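Local structure of putative agmatine deiminase (Streptococcus mutans, 2EWO) at residues A2-D13 against R142-Y153. The protein probably hydrolyses the guanidino group of agmatine, releasing ammonia and leaving N-carbamoylputrescine. Numbering follows the deposited sequence.
Sequences AKRIKNTTPKQD and RKVCEIEGVDSY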
ATOM      1  N   ALA A   2     -20.768  -1.318 -18.167  1.00 29.56           N
ATOM      2  CA  ALA A   2     -19.356  -1.785 -18.306  1.00 28.75           C
ATOM      3  C   ALA A   2     -19.277  -3.287 -18.045  1.00 27.88           C
ATOM      4  O   ALA A   2     -18.599  -3.729 -17.116  1.00 27.50           O
ATOM      5  CB  ALA A   2     -18.453  -1.017 -17.335  1.00 10.00           C
ATOM      6  N   LYS A   3     -19.976  -4.061 -18.873  1.00 12.80           N
ATOM      7  CA  LYS A   3     -19.999  -5.510 -18.737  1.00 11.55           C
ATOM      8  C   LYS A   3     -19.001  -6.230 -19.643  1.00 11.48           C
ATOM      9  O   LYS A   3     -18.139  -5.602 -20.260  1.00 12.54           O
ATOM     10  CB  LYS A   3     -21.414  -6.052 -18.974  1.00 25.73           C
ATOM     11  CG  LYS A   3     -21.941  -5.932 -20.394  1.00 27.28           C
ATOM     12  CD  LYS A   3     -23.331  -6.562 -20.523  1.00 28.54           C
ATOM     13  CE  LYS A   3     -23.830  -6.550 -21.977  1.00 29.96           C
ATOM     14  NZ  LYS A   3     -24.040  -5.171 -22.551  1.00 31.30           N
ATOM     15  N   ARG A   4     -19.121  -7.555 -19.712  1.00 24.07           N
ATOM     16  CA  ARG A   4     -18.219  -8.385 -20.512  1.00 22.60           C
ATOM     17  C   ARG A   4     -18.952  -9.356 -21.420  1.00 22.59           C
ATOM     18  O   ARG A   4     -19.566 -10.307 -20.951  1.00 20.57           O
ATOM     19  CB  ARG A   4     -17.282  -9.199 -19.601  1.00 19.31           C
ATOM     20  CG  ARG A   4     -16.240  -8.379 -18.845  1.00 17.05           C
ATOM     21  CD  ARG A   4     -14.805  -8.673 -19.294  1.00 14.89           C
ATOM     22  NE  ARG A   4     -14.056  -9.426 -18.283  1.00 13.56           N
ATOM     23  CZ  ARG A   4     -12.740  -9.342 -18.087  1.00 13.62           C
ATOM     24  NH1 ARG A   4     -11.998  -8.529 -18.838  1.00 12.25           N
ATOM     25  NH2 ARG A   4     -12.167 -10.063 -17.130  1.00 11.60           N
ATOM     26  N   ILE A   5     -18.887  -9.115 -22.721  1.00 17.08           N
ATOM     27  CA  ILE A   5     -19.517 -10.022 -23.670  1.00 17.08           C
ATOM     28  C   ILE A   5     -18.654 -11.271 -23.651  1.00 17.08           C
ATOM     29  O   ILE A   5     -17.428 -11.181 -23.728  1.00 17.08           O
ATOM     30  CB  ILE A   5     -19.522  -9.440 -25.078  1.00 23.43           C
ATOM     31  CG1 ILE A   5     -19.757 -10.557 -26.096  1.00 24.82           C
ATOM     32  CG2 ILE A   5     -18.227  -8.687 -25.313  1.00 23.55           C
ATOM     33  CD1 ILE A   5     -21.120 -11.225 -25.963  1.00 25.66           C
ATOM     34  N   LYS A   6     -19.283 -12.438 -23.567  1.00 29.54           N
ATOM     35  CA  LYS A   6     -18.490 -13.650 -23.501  1.00 30.28           C
ATOM     36  C   LYS A   6     -18.837 -14.824 -24.393  1.00 29.76           C
ATOM     37  O   LYS A   6     -18.064 -15.777 -24.467  1.00 28.86           O
ATOM     38  CB  LYS A   6     -18.406 -14.117 -22.046  1.00 19.52           C
ATOM     39  CG  LYS A   6     -19.690 -13.954 -21.238  1.00 19.56           C
ATOM     40  CD  LYS A   6     -19.475 -14.383 -19.786  1.00 19.88           C
ATOM     41  CE  LYS A   6     -18.350 -13.588 -19.120  1.00 20.28           C
ATOM     42  NZ  LYS A   6     -18.096 -14.000 -17.708  1.00 20.01           N
ATOM     43  N   ASN A   7     -19.963 -14.777 -25.088  1.00 10.07           N
ATOM     44  CA  ASN A   7     -20.304 -15.912 -25.934  1.00 10.07           C
ATOM     45  C   ASN A   7     -20.116 -15.722 -27.427  1.00 10.07           C
ATOM     46  O   ASN A   7     -20.424 -16.614 -28.216  1.00 10.07           O
ATOM     47  CB  ASN A   7     -21.727 -16.365 -25.639  1.00 39.67           C
ATOM     48  CG  ASN A   7     -21.791 -17.293 -24.444  1.00 41.88           C
ATOM     49  OD1 ASN A   7     -21.253 -18.407 -24.479  1.00 41.89           O
ATOM     50  ND2 ASN A   7     -22.430 -16.837 -23.369  1.00 42.87           N
ATOM     51  N   THR A   8     -19.586 -14.571 -27.815  1.00 10.63           N
ATOM     52  CA  THR A   8     -19.378 -14.285 -29.220  1.00 10.02           C
ATOM     53  C   THR A   8     -18.105 -13.478 -29.396  1.00 10.76           C
ATOM     54  O   THR A   8     -17.562 -12.939 -28.433  1.00 10.02           O
ATOM     55  CB  THR A   8     -20.558 -13.498 -29.782  1.00 10.00           C
ATOM     56  OG1 THR A   8     -20.759 -12.323 -28.987  1.00 10.00           O
ATOM     57  CG2 THR A   8     -21.824 -14.341 -29.750  1.00 10.00           C
ATOM     58  N   THR A   9     -17.633 -13.393 -30.634  1.00 24.27           N
ATOM     59  CA  THR A   9     -16.411 -12.659 -30.928  1.00 24.77           C
ATOM     60  C   THR A   9     -16.690 -11.410 -31.753  1.00 25.05           C
ATOM     61  O   THR A   9     -17.662 -11.357 -32.514  1.00 25.49           O
ATOM     62  CB  THR A   9     -15.418 -13.532 -31.707  1.00 34.07           C
ATOM     63  OG1 THR A   9     -14.133 -12.898 -31.717  1.00 35.92           O
ATOM     64  CG2 THR A   9     -15.886 -13.713 -33.147  1.00 33.11           C
ATOM     65  N   PRO A  10     -15.826 -10.389 -31.624  1.00 10.91           N
ATOM     66  CA  PRO A  10     -15.986  -9.132 -32.362  1.00 11.35           C
ATOM     67  C   PRO A  10     -16.339  -9.310 -33.844  1.00 11.64           C
ATOM     68  O   PRO A  10     -17.096  -8.517 -34.404  1.00 11.56           O
ATOM     69  CB  PRO A  10     -14.635  -8.453 -32.160  1.00 10.00           C
ATOM     70  CG  PRO A  10     -14.275  -8.872 -30.786  1.00 10.00           C
ATOM     71  CD  PRO A  10     -14.613 -10.345 -30.790  1.00 10.00           C
ATOM     72  N   LYS A  11     -15.790 -10.348 -34.472  1.00 10.00           N
ATOM     73  CA  LYS A  11     -16.063 -10.610 -35.882  1.00 10.00           C
ATOM     74  C   LYS A  11     -17.553 -10.841 -36.084  1.00 10.00           C
ATOM     75  O   LYS A  11     -18.158 -10.281 -36.993  1.00 10.00           O
ATOM     76  CB  LYS A  11     -15.284 -11.838 -36.371  1.00 38.83           C
ATOM     77  CG  LYS A  11     -15.531 -12.191 -37.845  1.00 38.96           C
ATOM     78  CD  LYS A  11     -15.024 -13.587 -38.205  1.00 39.13           C
ATOM     79  CE  LYS A  11     -13.503 -13.661 -38.249  1.00 38.75           C
ATOM     80  NZ  LYS A  11     -12.941 -12.954 -39.430  1.00 38.66           N
ATOM     81  N   GLN A  12     -18.139 -11.668 -35.227  1.00 18.30           N
ATOM     82  CA  GLN A  12     -19.556 -11.975 -35.311  1.00 18.39           C
ATOM     83  C   GLN A  12     -20.382 -10.788 -34.864  1.00 19.34           C
ATOM     84  O   GLN A  12     -21.412 -10.474 -35.465  1.00 18.92           O
ATOM     85  CB  GLN A  12     -19.884 -13.154 -34.413  1.00 31.99           C
ATOM     86  CG  GLN A  12     -18.829 -14.218 -34.433  1.00 33.51           C
ATOM     87  CD  GLN A  12     -18.806 -15.009 -33.148  1.00 33.65           C
ATOM     88  OE1 GLN A  12     -17.915 -15.828 -32.928  1.00 33.75           O
ATOM     89  NE2 GLN A  12     -19.787 -14.771 -32.288  1.00 33.72           N
ATOM     90  N   ASP A  13     -19.926 -10.135 -33.798  1.00 10.00           N
ATOM     91  CA  ASP A  13     -20.622  -8.975 -33.231  1.00 10.00           C
ATOM     92  C   ASP A  13     -20.551  -7.726 -34.108  1.00 10.00           C
ATOM     93  O   ASP A  13     -21.220  -6.731 -33.831  1.00 10.00           O
ATOM     94  CB  ASP A  13     -20.061  -8.660 -31.839  1.00 60.00           C
ATOM     95  CG  ASP A  13     -20.447  -9.701 -30.805  1.00 60.00           C
ATOM     96  OD1 ASP A  13     -20.408 -10.903 -31.134  1.00 60.00           O
ATOM     97  OD2 ASP A  13     -20.780  -9.311 -29.665  1.00 60.00           O
ATOM     98  N   ARG A 142      -9.125  -3.784 -17.774  0.65 10.00           N
ATOM     99  CA  ARG A 142     -10.493  -3.895 -17.275  0.65 10.00           C
ATOM    100  C   ARG A 142     -10.906  -2.593 -16.595  0.65 10.00           C
ATOM    101  O   ARG A 142     -11.998  -2.082 -16.830  0.65 10.00           O
ATOM    102  CB  ARG A 142     -10.590  -5.044 -16.270  0.65 10.00           C
ATOM    103  CG  ARG A 142     -11.991  -5.334 -15.758  0.65 10.00           C
ATOM    104  CD  ARG A 142     -12.775  -6.142 -16.768  0.65 10.00           C
ATOM    105  NE  ARG A 142     -14.179  -6.328 -16.406  0.65 11.54           N
ATOM    106  CZ  ARG A 142     -15.144  -5.434 -16.626  0.65 13.32           C
ATOM    107  NH1 ARG A 142     -14.867  -4.276 -17.206  0.65 13.95           N
ATOM    108  NH2 ARG A 142     -16.397  -5.711 -16.289  0.65 14.32           N
ATOM    109  N   LYS A 143     -10.021  -2.062 -15.756  1.00 10.31           N
ATOM    110  CA  LYS A 143     -10.290  -0.819 -15.029  1.00 11.13           C
ATOM    111  C   LYS A 143     -10.608   0.372 -15.942  1.00 13.42           C
ATOM    112  O   LYS A 143     -11.537   1.144 -15.692  1.00 12.93           O
ATOM    113  CB  LYS A 143      -9.098  -0.437 -14.143  1.00 10.27           C
ATOM    114  CG  LYS A 143      -8.924  -1.210 -12.836  1.00 10.27           C
ATOM    115  CD  LYS A 143      -7.719  -0.634 -12.063  1.00 10.27           C
ATOM    116  CE  LYS A 143      -7.283  -1.477 -10.860  1.00 10.27           C
ATOM    117  NZ  LYS A 143      -6.006  -0.988 -10.244  1.00 10.27           N
ATOM    118  N   VAL A 144      -9.821   0.534 -16.995  1.00 10.00           N
ATOM    119  CA  VAL A 144     -10.040   1.635 -17.912  1.00 10.00           C
ATOM    120  C   VAL A 144     -11.335   1.448 -18.728  1.00 10.00           C
ATOM    121  O   VAL A 144     -11.962   2.422 -19.130  1.00 10.00           O
ATOM    122  CB  VAL A 144      -8.812   1.811 -18.828  1.00 14.48           C
ATOM    123  CG1 VAL A 144      -8.563   0.532 -19.566  1.00 17.70           C
ATOM    124  CG2 VAL A 144      -9.023   2.966 -19.790  1.00 15.36           C
ATOM    125  N   CYS A 145     -11.746   0.212 -18.975  1.00 21.77           N
ATOM    126  CA  CYS A 145     -12.995   0.027 -19.697  1.00 23.08           C
ATOM    127  C   CYS A 145     -14.152   0.333 -18.757  1.00 25.32           C
ATOM    128  O   CYS A 145     -15.266   0.564 -19.206  1.00 26.64           O
ATOM    129  CB  CYS A 145     -13.176  -1.408 -20.187  1.00 10.00           C
ATOM    130  SG  CYS A 145     -12.241  -1.869 -21.638  1.00 10.00           S
ATOM    131  N   GLU A 146     -13.906   0.330 -17.453  1.00 12.92           N
ATOM    132  CA  GLU A 146     -14.987   0.572 -16.507  1.00 14.75           C
ATOM    133  C   GLU A 146     -15.381   2.015 -16.397  1.00 15.40           C
ATOM    134  O   GLU A 146     -16.569   2.338 -16.353  1.00 13.91           O
ATOM    135  CB  GLU A 146     -14.608   0.074 -15.115  1.00 10.00           C
ATOM    136  CG  GLU A 146     -14.999  -1.360 -14.822  1.00 10.00           C
ATOM    137  CD  GLU A 146     -16.515  -1.580 -14.763  1.00 11.57           C
ATOM    138  OE1 GLU A 146     -17.212  -0.854 -14.016  1.00 11.18           O
ATOM    139  OE2 GLU A 146     -17.008  -2.501 -15.456  1.00 12.40           O
ATOM    140  N   ILE A 147     -14.377   2.879 -16.330  1.00 34.60           N
ATOM    141  CA  ILE A 147     -14.620   4.303 -16.189  1.00 37.79           C
ATOM    142  C   ILE A 147     -14.921   4.936 -17.520  1.00 37.85           C
ATOM    143  O   ILE A 147     -14.935   6.155 -17.633  1.00 38.52           O
ATOM    144  CB  ILE A 147     -13.411   5.032 -15.586  1.00 45.71           C
ATOM    145  CG1 ILE A 147     -12.354   5.277 -16.654  1.00 46.92           C
ATOM    146  CG2 ILE A 147     -12.800   4.188 -14.488  1.00 47.74           C
ATOM    147  CD1 ILE A 147     -11.190   6.082 -16.138  1.00 49.11           C
ATOM    148  N   GLU A 148     -15.166   4.114 -18.529  1.00 10.00           N
ATOM    149  CA  GLU A 148     -15.457   4.651 -19.847  1.00 10.00           C
ATOM    150  C   GLU A 148     -16.793   4.140 -20.364  1.00 10.00           C
ATOM    151  O   GLU A 148     -17.293   4.615 -21.383  1.00 10.00           O
ATOM    152  CB  GLU A 148     -14.332   4.287 -20.817  1.00 42.87           C
ATOM    153  CG  GLU A 148     -14.315   5.103 -22.106  1.00 44.84           C
ATOM    154  CD  GLU A 148     -14.119   6.600 -21.876  1.00 45.09           C
ATOM    155  OE1 GLU A 148     -13.363   6.975 -20.949  1.00 44.63           O
ATOM    156  OE2 GLU A 148     -14.715   7.400 -22.639  1.00 44.60           O
ATOM    157  N   GLY A 149     -17.366   3.179 -19.647  1.00 26.45           N
ATOM    158  CA  GLY A 149     -18.647   2.624 -20.039  1.00 25.47           C
ATOM    159  C   GLY A 149     -18.572   1.886 -21.354  1.00 24.74           C
ATOM    160  O   GLY A 149     -19.331   2.173 -22.279  1.00 24.19           O
ATOM    161  N   VAL A 150     -17.662   0.925 -21.429  1.00 10.00           N
ATOM    162  CA  VAL A 150     -17.470   0.149 -22.640  1.00 10.00           C
ATOM    163  C   VAL A 150     -17.234  -1.315 -22.318  1.00 10.00           C
ATOM    164  O   VAL A 150     -16.298  -1.660 -21.590  1.00 10.00           O
ATOM    165  CB  VAL A 150     -16.275   0.717 -23.465  1.00 10.00           C
ATOM    166  CG1 VAL A 150     -15.185   1.194 -22.532  1.00 10.00           C
ATOM    167  CG2 VAL A 150     -15.728  -0.334 -24.417  1.00 10.00           C
ATOM    168  N   ASP A 151     -18.092  -2.171 -22.869  1.00 15.60           N
ATOM    169  CA  ASP A 151     -18.005  -3.614 -22.657  1.00 15.99           C
ATOM    170  C   ASP A 151     -16.678  -4.146 -23.201  1.00 15.25           C
ATOM    171  O   ASP A 151     -15.934  -3.415 -23.848  1.00 17.43           O
ATOM    172  CB  ASP A 151     -19.194  -4.311 -23.332  1.00 10.00           C
ATOM    173  CG  ASP A 151     -20.548  -3.827 -22.785  1.00 10.03           C
ATOM    174  OD1 ASP A 151     -20.558  -3.121 -21.753  1.00 10.03           O
ATOM    175  OD2 ASP A 151     -21.605  -4.153 -23.381  1.00 10.10           O
ATOM    176  N   SER A 152     -16.364  -5.407 -22.937  1.00 15.78           N
ATOM    177  CA  SER A 152     -15.105  -5.941 -23.420  1.00 12.91           C
ATOM    178  C   SER A 152     -15.159  -7.431 -23.634  1.00 12.18           C
ATOM    179  O   SER A 152     -16.003  -8.119 -23.070  1.00 11.13           O
ATOM    180  CB  SER A 152     -13.988  -5.624 -22.431  1.00 10.00           C
ATOM    181  OG  SER A 152     -14.247  -6.244 -21.185  1.00 10.00           O
ATOM    182  N   TYR A 153     -14.242  -7.912 -24.470  1.00 10.00           N
ATOM    183  CA  TYR A 153     -14.118  -9.323 -24.787  1.00 10.00           C
ATOM    184  C   TYR A 153     -12.848  -9.784 -24.102  1.00 10.00           C
ATOM    185  O   TYR A 153     -11.831  -9.093 -24.181  1.00 10.00           O
ATOM    186  CB  TYR A 153     -13.953  -9.539 -26.292  1.00 10.00           C
ATOM    187  CG  TYR A 153     -15.113  -9.071 -27.140  1.00 10.00           C
ATOM    188  CD1 TYR A 153     -15.258  -7.725 -27.493  1.00 10.00           C
ATOM    189  CD2 TYR A 153     -16.084  -9.970 -27.563  1.00 10.00           C
ATOM    190  CE1 TYR A 153     -16.353  -7.284 -28.240  1.00 10.00           C
ATOM    191  CE2 TYR A 153     -17.174  -9.547 -28.304  1.00 10.00           C
ATOM    192  CZ  TYR A 153     -17.308  -8.204 -28.631  1.00 10.00           C
ATOM    193  OH  TYR A 153     -18.447  -7.797 -29.276  1.00 10.00           O
TER
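Ile5 lays its CG2 methyl over the centre of the Tyr153 ring, 3.3 Å from the centroid, while Pro10 CG, from the short, weakly bonded helix 10-13, covers the opposite face in a second CH-pi contact. Residues 4-5 run parallel to strand 152-155 as a loosely paired strand, outermost within this chain in a mixed sheet of the alpha/beta propeller fold of guanidino-group modifying enzymes. An aliphatic methyl and the CH2 of a compact proline ring can each lie directly on an aromatic face, leaving the phenol its polar partners. Tyr153 OH makes a weak hydrogen bond of 2.8 Å to Asp13 OD2; Arg114 NE is hydrogen-bonded to Tyr153 OH, and Arg114 NH2 forms a salt bridge with Asp13 OD2.

Beside the strand, Asp151 serves Lys3 twice. Its OD1 takes the backbone N of Lys3 from above the carboxylate plane, and OD2 forms a 2.8 Å salt bridge with Lys3 NZ; the bend at the end of the lysine chain (chi4 -64°) turns the ammonium back to it. Weak bonds, Ser152 N to Lys3 O and Ile5 N to Ser152 O, link the backbones.

Arg142 CD lies over one face of the Arg4 guanidinium, toward its rim. The NE atoms of Arg4 and Arg142 are 3.6 Å apart; the salt bridge from Arg4 NH1 to Asp117 OD2 probably eases this. Arg142 NH2 donates to Ala2 O at 3.1 Å in a nearly straight bond (171°), the oxygen lying in the guanidinium plane.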